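Side-chain contacts in plasma serine protease inhibitor (Homo sapiens, PDB 3DY0), which inhibits serine proteases irreversibly in blood plasma and other body fluids, in a heparin-dependent manner, after cleavage of its reactive centre loop: residues F14-A19 with I29-V34; S35-L40 with E57-N62; L230-S235 with R252-M257; L118-P123 with N137-K142; P198-E203 with V319-T324. All coordinates share one frame; numbering follows the deposited sequence. Where two conformers were deposited one is given.

Contact 1: F14-A19 with I29-V34; sequences FDLYRA and IFFSPV
Phe-31 and Ile-29 meet Leu-16 and Tyr-17 in an almost entirely apolar interface between helix 12-23 and strand 29-31. The Phe-31 ring fills the middle of it. Its CG lies between the backbone N and the carbonyl carbon (chi1 68°), which sends the ring out from the strand toward the helix. There Leu-16 CD2 lies 3.8 Å from Phe-31 CE2, and on the other side of the ring tip Phe-31 CE1 comes to 4.0 Å from Tyr-17 CD1, at the edge of the tyrosine ring and close to its plane. The long axis of Tyr-17 crosses the Ile-29 side chain at about a right angle, and Ile-29 CD1 touches the phenolic end, 3.7 Å from Tyr-17 CZ. In fold terms, the N-terminal helix of the serpin packs on a short strand that pairs antiparallel with the bound peptide, so the sheet continues into that chain.

A looser, polar side faces away from the strand. Here Arg-18 NH2 forms a salt bridge with Asp-15 OD2 at 2.9 Å, nearly in the guanidinium plane, while NH1 bonds to the backbone O of Glu-243 and of Leu-246. With no hydrogen bond between the two segments, shape and dispersion hold helix to strand, and the one buried hydroxyl among the touching groups, Tyr-17 OH, is satisfied by the Glu-243 carboxylate, which anchors the ring at its far end.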
# COMPACT_ATOMS: atom_id res chain seq x y z
N PHE A 14 -5.63 4.72 7.47
CA PHE A 14 -6.66 3.96 8.13
C PHE A 14 -8.08 4.26 7.72
O PHE A 14 -8.96 3.41 7.83
CB PHE A 14 -6.42 4.05 9.64
CG PHE A 14 -5.06 3.53 10.02
CD1 PHE A 14 -4.79 2.17 9.96
CD2 PHE A 14 -4.04 4.41 10.36
CE1 PHE A 14 -3.50 1.68 10.22
CE2 PHE A 14 -2.75 3.93 10.63
CZ PHE A 14 -2.49 2.57 10.55
N ASP A 15 -8.32 5.47 7.22
CA ASP A 15 -9.65 5.78 6.72
C ASP A 15 -9.78 4.99 5.42
O ASP A 15 -10.84 4.48 5.08
CB ASP A 15 -9.81 7.28 6.46
CG ASP A 15 -10.01 8.07 7.74
OD1 ASP A 15 -10.02 9.32 7.67
OD2 ASP A 15 -10.17 7.46 8.82
N LEU A 16 -8.67 4.88 4.68
CA LEU A 16 -8.69 4.12 3.43
C LEU A 16 -8.89 2.64 3.75
O LEU A 16 -9.70 1.96 3.11
CB LEU A 16 -7.39 4.32 2.64
CG LEU A 16 -7.29 3.51 1.34
CD1 LEU A 16 -8.52 3.74 0.47
CD2 LEU A 16 -6.02 3.91 0.59
N TYR A 17 -8.16 2.15 4.74
CA TYR A 17 -8.30 0.75 5.13
C TYR A 17 -9.76 0.44 5.44
O TYR A 17 -10.32 -0.54 4.94
CB TYR A 17 -7.47 0.43 6.37
CG TYR A 17 -7.75 -0.96 6.89
CD1 TYR A 17 -7.07 -2.07 6.40
CD2 TYR A 17 -8.80 -1.17 7.79
CE1 TYR A 17 -7.43 -3.37 6.79
CE2 TYR A 17 -9.18 -2.45 8.17
CZ TYR A 17 -8.49 -3.54 7.67
OH TYR A 17 -8.89 -4.81 8.03
N ARG A 18 -10.38 1.27 6.27
CA ARG A 18 -11.77 1.05 6.64
C ARG A 18 -12.74 1.10 5.46
O ARG A 18 -13.70 0.33 5.41
CB ARG A 18 -12.19 2.04 7.74
CG ARG A 18 -11.68 1.65 9.12
CD ARG A 18 -12.18 2.63 10.20
NE ARG A 18 -11.45 3.89 10.16
CZ ARG A 18 -10.31 4.12 10.81
NH1 ARG A 18 -9.76 3.17 11.55
NH2 ARG A 18 -9.72 5.30 10.70
N ALA A 19 -12.48 1.99 4.51
CA ALA A 19 -13.34 2.09 3.33
C ALA A 19 -13.26 0.78 2.54
O ALA A 19 -14.28 0.25 2.08
CB ALA A 19 -12.91 3.26 2.45
N ILE A 29 -7.79 -8.10 2.64
CA ILE A 29 -7.51 -6.72 2.28
C ILE A 29 -6.00 -6.60 2.24
O ILE A 29 -5.31 -7.14 3.11
CB ILE A 29 -8.01 -5.71 3.33
CG1 ILE A 29 -9.51 -5.83 3.52
CG2 ILE A 29 -7.64 -4.29 2.91
CD1 ILE A 29 -10.05 -4.94 4.61
N PHE A 30 -5.47 -5.92 1.23
CA PHE A 30 -4.03 -5.72 1.16
C PHE A 30 -3.67 -4.60 0.21
O PHE A 30 -4.06 -4.62 -0.96
CB PHE A 30 -3.29 -7.00 0.74
CG PHE A 30 -1.81 -6.93 1.00
CD1 PHE A 30 -1.32 -6.99 2.30
CD2 PHE A 30 -0.91 -6.73 -0.05
CE1 PHE A 30 0.05 -6.83 2.56
CE2 PHE A 30 0.46 -6.58 0.20
CZ PHE A 30 0.94 -6.63 1.50
N PHE A 31 -2.94 -3.62 0.71
CA PHE A 31 -2.53 -2.50 -0.12
C PHE A 31 -1.29 -1.84 0.43
O PHE A 31 -0.86 -2.14 1.54
CB PHE A 31 -3.66 -1.46 -0.26
CG PHE A 31 -4.00 -0.72 1.02
CD1 PHE A 31 -4.79 -1.31 2.00
CD2 PHE A 31 -3.55 0.59 1.21
CE1 PHE A 31 -5.16 -0.60 3.15
CE2 PHE A 31 -3.91 1.31 2.37
CZ PHE A 31 -4.72 0.71 3.33
N SER A 32 -0.69 -0.95 -0.37
CA SER A 32 0.49 -0.22 0.06
C SER A 32 0.12 1.24 0.29
O SER A 32 -0.12 1.99 -0.66
CB SER A 32 1.60 -0.27 -0.99
OG SER A 32 2.65 0.61 -0.61
N PRO A 33 0.06 1.66 1.56
CA PRO A 33 -0.29 3.05 1.86
C PRO A 33 0.67 4.04 1.19
O PRO A 33 0.24 5.05 0.63
CB PRO A 33 -0.20 3.10 3.39
CG PRO A 33 -0.63 1.71 3.78
CD PRO A 33 0.13 0.85 2.79
N VAL A 34 1.96 3.75 1.24
CA VAL A 34 2.94 4.66 0.65
C VAL A 34 2.78 4.78 -0.87
O VAL A 34 2.96 5.87 -1.43
CB VAL A 34 4.39 4.25 1.00
CG1 VAL A 34 4.74 2.93 0.35
CG2 VAL A 34 5.36 5.35 0.59

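Contact 2: S35-L40 with E57-N62; sequences SISMSL and EGLGLN
Leu-59 reaches across to helix 33-45 with a single methyl, CD2, and settles it between Ser-37 and Leu-40. That methyl lies 4.0 Å from Ser-37 CA and comes equally near Leu-40 on the following turn, where Leu-40 CD1 is 4.0 Å from Leu-59 CD2. The two leucines meet at an oblique angle through their branch ends, and Leu-40 CB also takes part, so the methyl rests on both the stem and the tip of its partner. Ser-37 contributes mainly its backbone carbon and CB. Its OG, 4.1 Å from Leu-59 CD2, is turned to its own helix, where it is hydrogen-bonded to Pro-33 O.

The turn that follows ends the helix-like run just beyond Leu-59. Gly-60, the first residue to leave helical backbone angles, has a positive phi of 95° and closes a Schellman motif, with Gly-60 N bonded to Glu-57 O at 3.0 Å. Within helix 33-45, away from Leu-59, Ser-35 O accepts from both Ser-39 N and Ser-39 OG, which approach from opposite faces of the carbonyl plane.

Farther out, Phe-12 of helix 12-23 packs on both Ser-37 and Leu-40, and Phe-75 of helix 65-81 touches Ser-37. Leu-40 also rests on Met-311, so a helix C-terminus closed by a Schellman motif is packed on the buried helix 33-45 of the serpin fold, itself lodged between other helices and strand 307-319.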
# COMPACT_ATOMS: atom_id res chain seq x y z
N SER A 35 2.45 3.69 -1.54
CA SER A 35 2.26 3.74 -2.99
C SER A 35 1.12 4.68 -3.36
O SER A 35 1.24 5.48 -4.29
CB SER A 35 1.96 2.35 -3.54
OG SER A 35 1.69 2.42 -4.94
N ILE A 36 0.02 4.57 -2.63
CA ILE A 36 -1.14 5.39 -2.90
C ILE A 36 -0.96 6.84 -2.48
O ILE A 36 -1.33 7.76 -3.21
CB ILE A 36 -2.39 4.77 -2.24
CG1 ILE A 36 -2.57 3.35 -2.77
CG2 ILE A 36 -3.62 5.62 -2.55
CD1 ILE A 36 -3.66 2.55 -2.10
N SER A 37 -0.37 7.05 -1.30
CA SER A 37 -0.12 8.40 -0.81
C SER A 37 0.83 9.13 -1.75
O SER A 37 0.63 10.31 -2.06
CB SER A 37 0.50 8.37 0.59
OG SER A 37 -0.42 7.87 1.55
N MET A 38 1.86 8.43 -2.20
CA MET A 38 2.84 9.03 -3.10
C MET A 38 2.14 9.39 -4.41
O MET A 38 2.37 10.46 -4.97
CB MET A 38 4.02 8.07 -3.35
CG MET A 38 5.06 8.63 -4.32
SD MET A 38 6.65 7.78 -4.26
CE MET A 38 7.33 8.48 -2.74
N SER A 39 1.25 8.51 -4.88
CA SER A 39 0.52 8.78 -6.11
C SER A 39 -0.36 10.01 -5.98
O SER A 39 -0.44 10.83 -6.89
CB SER A 39 -0.34 7.57 -6.50
OG SER A 39 0.47 6.45 -6.82
N LEU A 40 -1.03 10.14 -4.84
CA LEU A 40 -1.90 11.28 -4.60
C LEU A 40 -1.07 12.56 -4.47
O LEU A 40 -1.49 13.63 -4.92
CB LEU A 40 -2.74 11.05 -3.34
CG LEU A 40 -3.93 10.11 -3.53
CD1 LEU A 40 -4.55 9.78 -2.18
CD2 LEU A 40 -4.96 10.76 -4.45
N GLU A 57 -6.19 17.49 1.88
CA GLU A 57 -6.93 17.22 3.10
C GLU A 57 -7.12 15.72 3.27
O GLU A 57 -7.08 15.20 4.39
CB GLU A 57 -8.29 17.92 3.08
CG GLU A 57 -8.20 19.44 3.10
CD GLU A 57 -9.54 20.11 3.32
OE1 GLU A 57 -9.60 21.36 3.26
OE2 GLU A 57 -10.54 19.40 3.57
N GLY A 58 -7.31 15.01 2.16
CA GLY A 58 -7.49 13.57 2.22
C GLY A 58 -6.24 12.86 2.72
O GLY A 58 -6.32 11.80 3.34
N LEU A 59 -5.08 13.45 2.44
CA LEU A 59 -3.81 12.90 2.86
C LEU A 59 -3.54 13.21 4.33
O LEU A 59 -2.57 12.73 4.92
CB LEU A 59 -2.68 13.45 1.99
CG LEU A 59 -2.61 12.90 0.57
CD1 LEU A 59 -1.57 13.66 -0.25
CD2 LEU A 59 -2.27 11.41 0.62
N GLY A 60 -4.40 14.04 4.92
CA GLY A 60 -4.25 14.39 6.32
C GLY A 60 -3.51 15.68 6.62
O GLY A 60 -3.14 15.94 7.76
N LEU A 61 -3.28 16.50 5.59
CA LEU A 61 -2.59 17.77 5.78
C LEU A 61 -3.57 18.88 6.14
O LEU A 61 -4.76 18.78 5.87
CB LEU A 61 -1.84 18.18 4.51
CG LEU A 61 -0.49 17.52 4.21
CD1 LEU A 61 -0.68 16.03 3.96
CD2 LEU A 61 0.13 18.20 3.00
N ASN A 62 -3.04 19.93 6.76
CA ASN A 62 -3.86 21.08 7.13
C ASN A 62 -3.78 22.08 5.98
O ASN A 62 -3.36 21.73 4.88
CB ASN A 62 -3.36 21.70 8.45
CG ASN A 62 -1.92 22.16 8.38
OD1 ASN A 62 -1.35 22.58 9.39
ND2 ASN A 62 -1.32 22.10 7.20

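Contact 3: L230-S235 with R252-M257; sequences LFILPS and RKWLKM
Ile-232 and Trp-254 approach from opposite directions, the isoleucine lying over one face of the indole. Its CD1 stands 3.6 Å above the ring plane, displaced toward the rim, and makes a CH-pi contact with the six-membered ring: Ile-232 CD1 is 3.9 Å from the centroid of that ring in Trp-254, 25° off the normal. The nearest single atom is Trp-254 CZ3, at 3.6 Å from Ile-232 CD1. Two successive torsions near -60° fold the isoleucine chain so that CG1 as well as CD1 bears on the indole. The ring itself is fixed from its other end, where NE1 is hydrogen-bonded to Asp-211.

The setting is a helix laid across a sheet at a steep angle, the axes of the two short segments making an angle of 108°. Strand 228-234 belongs to serpin sheet B; it pairs with strand 216-222 and, through Leu-230 to Ile-232, with a strand of the bound peptide. Helix 248-257 corresponds to helix H, in keeping with Lys-253, next in the chain to the buried tryptophan, touching a sulfated sugar of the bound heparin fragment.

Beside the indole a second pair is turned differently. Leu-230 reaches the indole with one methyl, CD2, 4.2 Å from Trp-254 CE3, and at the exposed rim its other methyl meets Leu-255 on a slanting course, Leu-230 CD1 lying 3.7 Å from Leu-255 CD2.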
# COMPACT_ATOMS: atom_id res chain seq x y z
N LEU A 230 4.23 -6.53 11.74
CA LEU A 230 3.41 -6.46 12.94
C LEU A 230 2.17 -7.29 12.64
O LEU A 230 1.50 -7.07 11.63
CB LEU A 230 2.99 -5.02 13.24
CG LEU A 230 3.51 -4.39 14.53
CD1 LEU A 230 5.01 -4.14 14.40
CD2 LEU A 230 2.78 -3.08 14.80
N PHE A 231 1.87 -8.26 13.50
CA PHE A 231 0.70 -9.11 13.31
C PHE A 231 -0.23 -8.83 14.48
O PHE A 231 0.19 -8.89 15.63
CB PHE A 231 1.11 -10.58 13.25
CG PHE A 231 1.93 -10.93 12.04
CD1 PHE A 231 3.31 -11.13 12.14
CD2 PHE A 231 1.34 -11.03 10.78
CE1 PHE A 231 4.08 -11.42 11.02
CE2 PHE A 231 2.10 -11.32 9.65
CZ PHE A 231 3.47 -11.52 9.77
N ILE A 232 -1.48 -8.52 14.16
CA ILE A 232 -2.49 -8.19 15.16
C ILE A 232 -3.61 -9.23 15.22
O ILE A 232 -4.30 -9.46 14.23
CB ILE A 232 -3.14 -6.83 14.85
CG1 ILE A 232 -2.07 -5.79 14.51
CG2 ILE A 232 -3.98 -6.37 16.04
CD1 ILE A 232 -1.09 -5.52 15.63
N LEU A 233 -3.79 -9.83 16.39
CA LEU A 233 -4.84 -10.83 16.57
C LEU A 233 -5.92 -10.30 17.51
O LEU A 233 -5.71 -10.24 18.73
CB LEU A 233 -4.26 -12.12 17.16
CG LEU A 233 -5.23 -13.30 17.28
CD1 LEU A 233 -5.62 -13.78 15.90
CD2 LEU A 233 -4.58 -14.44 18.07
N PRO A 234 -7.07 -9.90 16.97
CA PRO A 234 -8.14 -9.38 17.83
C PRO A 234 -8.70 -10.51 18.67
O PRO A 234 -8.63 -11.68 18.28
CB PRO A 234 -9.19 -8.90 16.83
CG PRO A 234 -8.41 -8.63 15.57
CD PRO A 234 -7.42 -9.77 15.54
N SER A 235 -9.24 -10.17 19.84
CA SER A 235 -9.86 -11.16 20.70
C SER A 235 -11.06 -11.68 19.92
O SER A 235 -11.46 -11.09 18.91
CB SER A 235 -10.35 -10.53 22.00
OG SER A 235 -9.29 -9.99 22.76
N ARG A 252 1.64 4.02 16.53
CA ARG A 252 2.75 4.58 17.30
C ARG A 252 2.76 4.00 18.70
O ARG A 252 3.81 3.67 19.25
CB ARG A 252 2.65 6.11 17.41
CG ARG A 252 2.93 6.88 16.14
CD ARG A 252 3.29 8.34 16.47
NE ARG A 252 2.22 9.02 17.20
CZ ARG A 252 1.13 9.53 16.64
NH1 ARG A 252 0.95 9.44 15.33
NH2 ARG A 252 0.21 10.13 17.39
N LYS A 253 1.57 3.87 19.29
CA LYS A 253 1.45 3.32 20.64
C LYS A 253 1.97 1.90 20.70
O LYS A 253 2.76 1.55 21.59
CB LYS A 253 -0.01 3.35 21.10
CG LYS A 253 -0.22 2.79 22.51
CD LYS A 253 -1.69 2.69 22.88
CE LYS A 253 -2.37 1.52 22.19
NZ LYS A 253 -2.32 1.62 20.71
N TRP A 254 1.53 1.06 19.76
CA TRP A 254 1.96 -0.33 19.73
C TRP A 254 3.48 -0.44 19.64
O TRP A 254 4.10 -1.15 20.43
CB TRP A 254 1.33 -1.07 18.55
CG TRP A 254 -0.15 -1.32 18.69
CD1 TRP A 254 -0.88 -1.34 19.85
CD2 TRP A 254 -1.08 -1.63 17.64
NE1 TRP A 254 -2.19 -1.65 19.58
CE2 TRP A 254 -2.34 -1.83 18.23
CE3 TRP A 254 -0.96 -1.77 16.25
CZ2 TRP A 254 -3.48 -2.15 17.49
CZ3 TRP A 254 -2.09 -2.09 15.50
CH2 TRP A 254 -3.34 -2.28 16.13
N LEU A 255 4.06 0.26 18.67
CA LEU A 255 5.49 0.22 18.45
C LEU A 255 6.33 0.68 19.64
O LEU A 255 7.40 0.13 19.90
CB LEU A 255 5.85 1.04 17.22
CG LEU A 255 5.40 0.48 15.86
CD1 LEU A 255 5.60 1.53 14.78
CD2 LEU A 255 6.18 -0.78 15.54
N LYS A 256 5.85 1.67 20.38
CA LYS A 256 6.62 2.18 21.51
C LYS A 256 6.36 1.44 22.83
O LYS A 256 7.21 1.46 23.73
CB LYS A 256 6.38 3.68 21.70
CG LYS A 256 5.06 4.07 22.35
CD LYS A 256 4.76 5.55 22.13
CE LYS A 256 3.55 6.01 22.93
NZ LYS A 256 3.86 6.17 24.38
N MET A 257 5.21 0.79 22.94
CA MET A 257 4.87 0.08 24.17
C MET A 257 5.25 -1.40 24.19
O MET A 257 5.10 -2.08 25.21
CB MET A 257 3.38 0.25 24.48
CG MET A 257 3.03 1.67 24.90
SD MET A 257 1.32 1.88 25.43
CE MET A 257 1.25 0.78 26.80

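Contact 4: L118-P123 with N137-K142; sequences LADTFP and NDYVAK
Tyr-139 binds two residues of strand 120-123 in two ways, one polar and one aromatic. The polar link is a hydrogen bond in which the phenol is the donor, from Tyr-139 OH to Asp-120 OD1 at 3.1 Å. Asp-120 OD1 lies near the plane of the tyrosine ring, at its edge, but the hydroxyl meets the carboxylate from above, 40° out of the carboxylate plane. Ring and carboxylate are thus strongly turned against each other.

The aromatic link is an offset edge-to-face pair: Phe-122 directs an edge at the face of Tyr-139, with the ring centroids of Phe-122 and Tyr-139 5.7 Å apart and the planes at 61°. The closest carbons are Phe-122 CE2 and Tyr-139 CE1, at 3.9 Å. With CG anti to the backbone N (chi1 172°), the tyrosine extends from helix 129-143 toward the strand, so one side chain can serve both partners. Phe-98 of the neighbouring strand 90-99 meets both rings and makes the cluster a trio.

Two residues apart in an extended strand, Asp-120 and Phe-122 face the helix together; the strand pairs in parallel with strand 90-99. Helix 129-143 corresponds to helix F, which in serpins lies across the face of sheet A. The chemistry suits a partly exposed site: the aromatic rings supply contact area, while the phenol bond adds direction and probably favours the ionised form of Asp-120.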
# COMPACT_ATOMS: atom_id res chain seq x y z
N LEU A 118 11.62 11.82 -8.83
CA LEU A 118 12.54 11.05 -9.66
C LEU A 118 11.79 10.25 -10.71
O LEU A 118 12.17 9.12 -11.03
CB LEU A 118 13.37 10.10 -8.79
CG LEU A 118 14.02 10.72 -7.56
CD1 LEU A 118 14.82 9.67 -6.80
CD2 LEU A 118 14.92 11.87 -7.98
N ALA A 119 10.74 10.85 -11.26
CA ALA A 119 9.91 10.17 -12.23
C ALA A 119 10.55 9.95 -13.59
O ALA A 119 11.24 10.81 -14.12
CB ALA A 119 8.59 10.92 -12.40
N ASP A 120 10.31 8.76 -14.13
CA ASP A 120 10.79 8.38 -15.45
C ASP A 120 9.71 8.89 -16.40
O ASP A 120 8.53 8.91 -16.06
CB ASP A 120 10.89 6.86 -15.57
CG ASP A 120 11.92 6.25 -14.62
OD1 ASP A 120 11.92 5.00 -14.46
OD2 ASP A 120 12.73 7.00 -14.03
N THR A 121 10.12 9.32 -17.59
CA THR A 121 9.18 9.82 -18.59
C THR A 121 9.31 9.03 -19.88
O THR A 121 10.37 9.01 -20.50
CB THR A 121 9.43 11.32 -18.88
OG1 THR A 121 8.95 12.11 -17.78
CG2 THR A 121 8.72 11.75 -20.16
N PHE A 122 8.22 8.37 -20.27
CA PHE A 122 8.23 7.55 -21.48
C PHE A 122 7.09 7.87 -22.44
O PHE A 122 5.95 8.05 -22.04
CB PHE A 122 8.16 6.07 -21.11
CG PHE A 122 9.17 5.65 -20.09
CD1 PHE A 122 10.53 5.73 -20.36
CD2 PHE A 122 8.76 5.16 -18.85
CE1 PHE A 122 11.47 5.34 -19.42
CE2 PHE A 122 9.70 4.76 -17.90
CZ PHE A 122 11.06 4.85 -18.18
N PRO A 123 7.41 7.95 -23.74
CA PRO A 123 6.39 8.24 -24.76
C PRO A 123 5.53 6.99 -24.92
O PRO A 123 6.05 5.87 -24.87
CB PRO A 123 7.22 8.53 -26.00
CG PRO A 123 8.50 9.09 -25.43
CD PRO A 123 8.76 8.14 -24.29
N ASN A 137 2.44 -2.53 -18.51
CA ASN A 137 2.40 -3.72 -17.67
C ASN A 137 3.77 -4.39 -17.59
O ASN A 137 4.14 -4.92 -16.54
CB ASN A 137 1.35 -4.72 -18.17
CG ASN A 137 -0.07 -4.27 -17.87
OD1 ASN A 137 -0.29 -3.44 -17.00
ND2 ASN A 137 -1.03 -4.84 -18.59
N ASP A 138 4.52 -4.39 -18.69
CA ASP A 138 5.85 -4.99 -18.68
C ASP A 138 6.77 -4.19 -17.77
O ASP A 138 7.61 -4.76 -17.08
CB ASP A 138 6.45 -5.02 -20.09
CG ASP A 138 5.87 -6.12 -20.96
OD1 ASP A 138 5.22 -7.04 -20.41
OD2 ASP A 138 6.08 -6.08 -22.19
N TYR A 139 6.61 -2.86 -17.78
CA TYR A 139 7.42 -1.99 -16.94
C TYR A 139 7.13 -2.27 -15.48
O TYR A 139 8.05 -2.43 -14.68
CB TYR A 139 7.12 -0.52 -17.24
CG TYR A 139 7.77 0.46 -16.28
CD1 TYR A 139 9.11 0.81 -16.41
CD2 TYR A 139 7.04 1.03 -15.24
CE1 TYR A 139 9.72 1.71 -15.52
CE2 TYR A 139 7.63 1.94 -14.35
CZ TYR A 139 8.96 2.27 -14.50
OH TYR A 139 9.54 3.16 -13.62
N VAL A 140 5.85 -2.32 -15.12
CA VAL A 140 5.46 -2.58 -13.74
C VAL A 140 5.93 -3.96 -13.29
O VAL A 140 6.40 -4.12 -12.16
CB VAL A 140 3.94 -2.47 -13.57
CG1 VAL A 140 3.52 -2.94 -12.18
CG2 VAL A 140 3.51 -1.01 -13.77
N ALA A 141 5.81 -4.95 -14.17
CA ALA A 141 6.24 -6.30 -13.83
C ALA A 141 7.74 -6.33 -13.59
O ALA A 141 8.22 -6.99 -12.66
CB ALA A 141 5.87 -7.26 -14.95
N LYS A 142 8.50 -5.61 -14.42
CA LYS A 142 9.94 -5.58 -14.26
C LYS A 142 10.34 -4.93 -12.94
O LYS A 142 11.18 -5.47 -12.21
CB LYS A 142 10.58 -4.79 -15.42
CG LYS A 142 12.09 -4.68 -15.32
CD LYS A 142 12.64 -3.75 -16.39
CE LYS A 142 14.15 -3.58 -16.27
NZ LYS A 142 14.68 -2.56 -17.21

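Contact 5: P198-E203 with V319-T324; sequences PMMSRE and VDESGT
Met-200 owes its reach toward residues 319-321 to three torsions: CG is anti to the carbonyl carbon (chi1 -48°), the next bond is extended (chi2 -175°), and the chain then bends at the sulfur (chi3 -67°). The extended part carries SD up to the backbone of the facing turn, and the bend swings CE aside onto Val-319. Met-200 SD lies 3.3 Å from both Asp-320 C and Glu-321 N, so the polarisable sulfur rests against a peptide bond. Met-200 CE is 4.0 Å from Val-319 CG1. Glu-321 adds its aliphatic part, its CG 3.7 Å from Met-200 SD; a bend at chi2 turns its carboxylate to Thr-182, whose hydroxyl is hydrogen-bonded to OE2.

The turn that receives the methionine is shaped by Asp-320. Its OD1 takes a bond from Gly-323 N at 3.1 Å, which makes an Asx motif, and another from Ser-322 OG at 3.0 Å, on the syn side but well out of the carboxylate plane. Asp-320 N donates to Gly-323 O, closing the turn.

Residues 319-324 match the hinge of the reactive centre loop in serpins, where its insertion into the central sheet begins; as in other cleaved serpins, strand 323-335 lies between strands 159-172 and 307-319. The contact joins this hinge to strand 194-211. A flexible thioether therefore packs against a turn whose polar groups are engaged within it and by Arg-325, Thr-182 and Trp-173, through van der Waals contact of sulfur with a peptide and of a methyl with Val-319.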
# COMPACT_ATOMS: atom_id res chain seq x y z
N PRO A 198 -1.19 -24.09 6.17
CA PRO A 198 0.10 -24.57 6.67
C PRO A 198 0.42 -23.60 7.81
O PRO A 198 0.51 -22.39 7.58
CB PRO A 198 1.05 -24.36 5.49
CG PRO A 198 0.13 -24.20 4.29
CD PRO A 198 -1.03 -23.44 4.86
N MET A 199 0.57 -24.11 9.03
CA MET A 199 0.86 -23.24 10.17
C MET A 199 2.32 -23.34 10.57
O MET A 199 2.79 -24.40 10.98
CB MET A 199 -0.03 -23.65 11.35
CG MET A 199 0.03 -22.72 12.56
SD MET A 199 -0.78 -21.12 12.28
CE MET A 199 -2.51 -21.60 12.30
N MET A 200 3.04 -22.23 10.44
CA MET A 200 4.45 -22.18 10.80
C MET A 200 4.53 -21.97 12.30
O MET A 200 3.57 -21.53 12.93
CB MET A 200 5.15 -21.00 10.11
CG MET A 200 4.87 -20.90 8.63
SD MET A 200 5.83 -19.58 7.87
CE MET A 200 5.10 -18.11 8.65
N SER A 201 5.68 -22.30 12.89
CA SER A 201 5.83 -22.12 14.32
C SER A 201 7.28 -21.96 14.75
O SER A 201 8.19 -22.54 14.16
CB SER A 201 5.23 -23.30 15.08
OG SER A 201 6.01 -24.47 14.89
N ARG A 202 7.48 -21.16 15.79
CA ARG A 202 8.82 -20.92 16.32
C ARG A 202 8.72 -20.33 17.72
O ARG A 202 8.04 -19.33 17.93
CB ARG A 202 9.58 -19.95 15.40
CG ARG A 202 11.02 -19.69 15.85
CD ARG A 202 11.22 -18.25 16.27
NE ARG A 202 11.22 -17.32 15.15
CZ ARG A 202 11.35 -16.00 15.26
NH1 ARG A 202 11.48 -15.45 16.46
NH2 ARG A 202 11.35 -15.23 14.19
N GLU A 203 9.39 -20.97 18.68
CA GLU A 203 9.38 -20.50 20.05
C GLU A 203 10.59 -19.57 20.11
O GLU A 203 11.70 -19.96 19.75
CB GLU A 203 9.55 -21.65 21.03
CG GLU A 203 9.34 -21.23 22.48
CD GLU A 203 9.51 -22.38 23.46
OE1 GLU A 203 8.78 -23.38 23.34
OE2 GLU A 203 10.39 -22.27 24.34
N VAL A 319 4.11 -14.66 2.54
CA VAL A 319 4.75 -14.83 3.84
C VAL A 319 5.04 -16.31 4.01
O VAL A 319 4.13 -17.14 3.91
CB VAL A 319 3.83 -14.38 4.99
CG1 VAL A 319 4.38 -14.88 6.33
CG2 VAL A 319 3.71 -12.86 4.99
N ASP A 320 6.30 -16.65 4.25
CA ASP A 320 6.65 -18.05 4.47
C ASP A 320 7.73 -18.19 5.54
O ASP A 320 8.02 -17.24 6.26
CB ASP A 320 7.08 -18.73 3.16
CG ASP A 320 8.25 -18.05 2.48
OD1 ASP A 320 9.01 -17.32 3.14
OD2 ASP A 320 8.41 -18.28 1.26
N GLU A 321 8.30 -19.38 5.66
CA GLU A 321 9.30 -19.62 6.68
C GLU A 321 10.57 -18.79 6.58
O GLU A 321 11.19 -18.46 7.59
CB GLU A 321 9.67 -21.11 6.72
CG GLU A 321 8.53 -22.03 7.13
CD GLU A 321 7.69 -22.51 5.96
OE1 GLU A 321 7.77 -21.92 4.86
OE2 GLU A 321 6.93 -23.49 6.15
N SER A 322 10.96 -18.43 5.36
CA SER A 322 12.18 -17.65 5.15
C SER A 322 12.01 -16.14 5.29
O SER A 322 12.94 -15.46 5.72
CB SER A 322 12.77 -17.96 3.77
OG SER A 322 11.96 -17.43 2.74
N GLY A 323 10.84 -15.62 4.93
CA GLY A 323 10.65 -14.18 5.04
C GLY A 323 9.38 -13.70 4.40
O GLY A 323 8.34 -14.35 4.48
N THR A 324 9.47 -12.54 3.74
CA THR A 324 8.32 -11.93 3.09
C THR A 324 8.68 -11.21 1.80
O THR A 324 9.74 -10.60 1.69
CB THR A 324 7.66 -10.88 4.03
OG1 THR A 324 7.15 -11.53 5.20
CG2 THR A 324 6.53 -10.13 3.32

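Contacts 1 and 2 are linked: both use helix 33-45, and Ile-36 CD1 lies 3.8 Å from Leu-16 CD2 and from Phe-31 CD2, so a single apolar core runs through them. Contact 1 is wholly buried near the centre of the chain, whereas contact 2 is only partly so. Contact 3, about 20 Å from that centre, is also buried, yet its helix has a heparin-facing side. Contact 4 lies at the surface and alone has a hydrogen bond across its segments. Contact 5, about 23 Å from the centre of the chain, is nonetheless buried; contact 3 is nested within the long chain loop it closes, and only contact 5 packs sulfur against backbone.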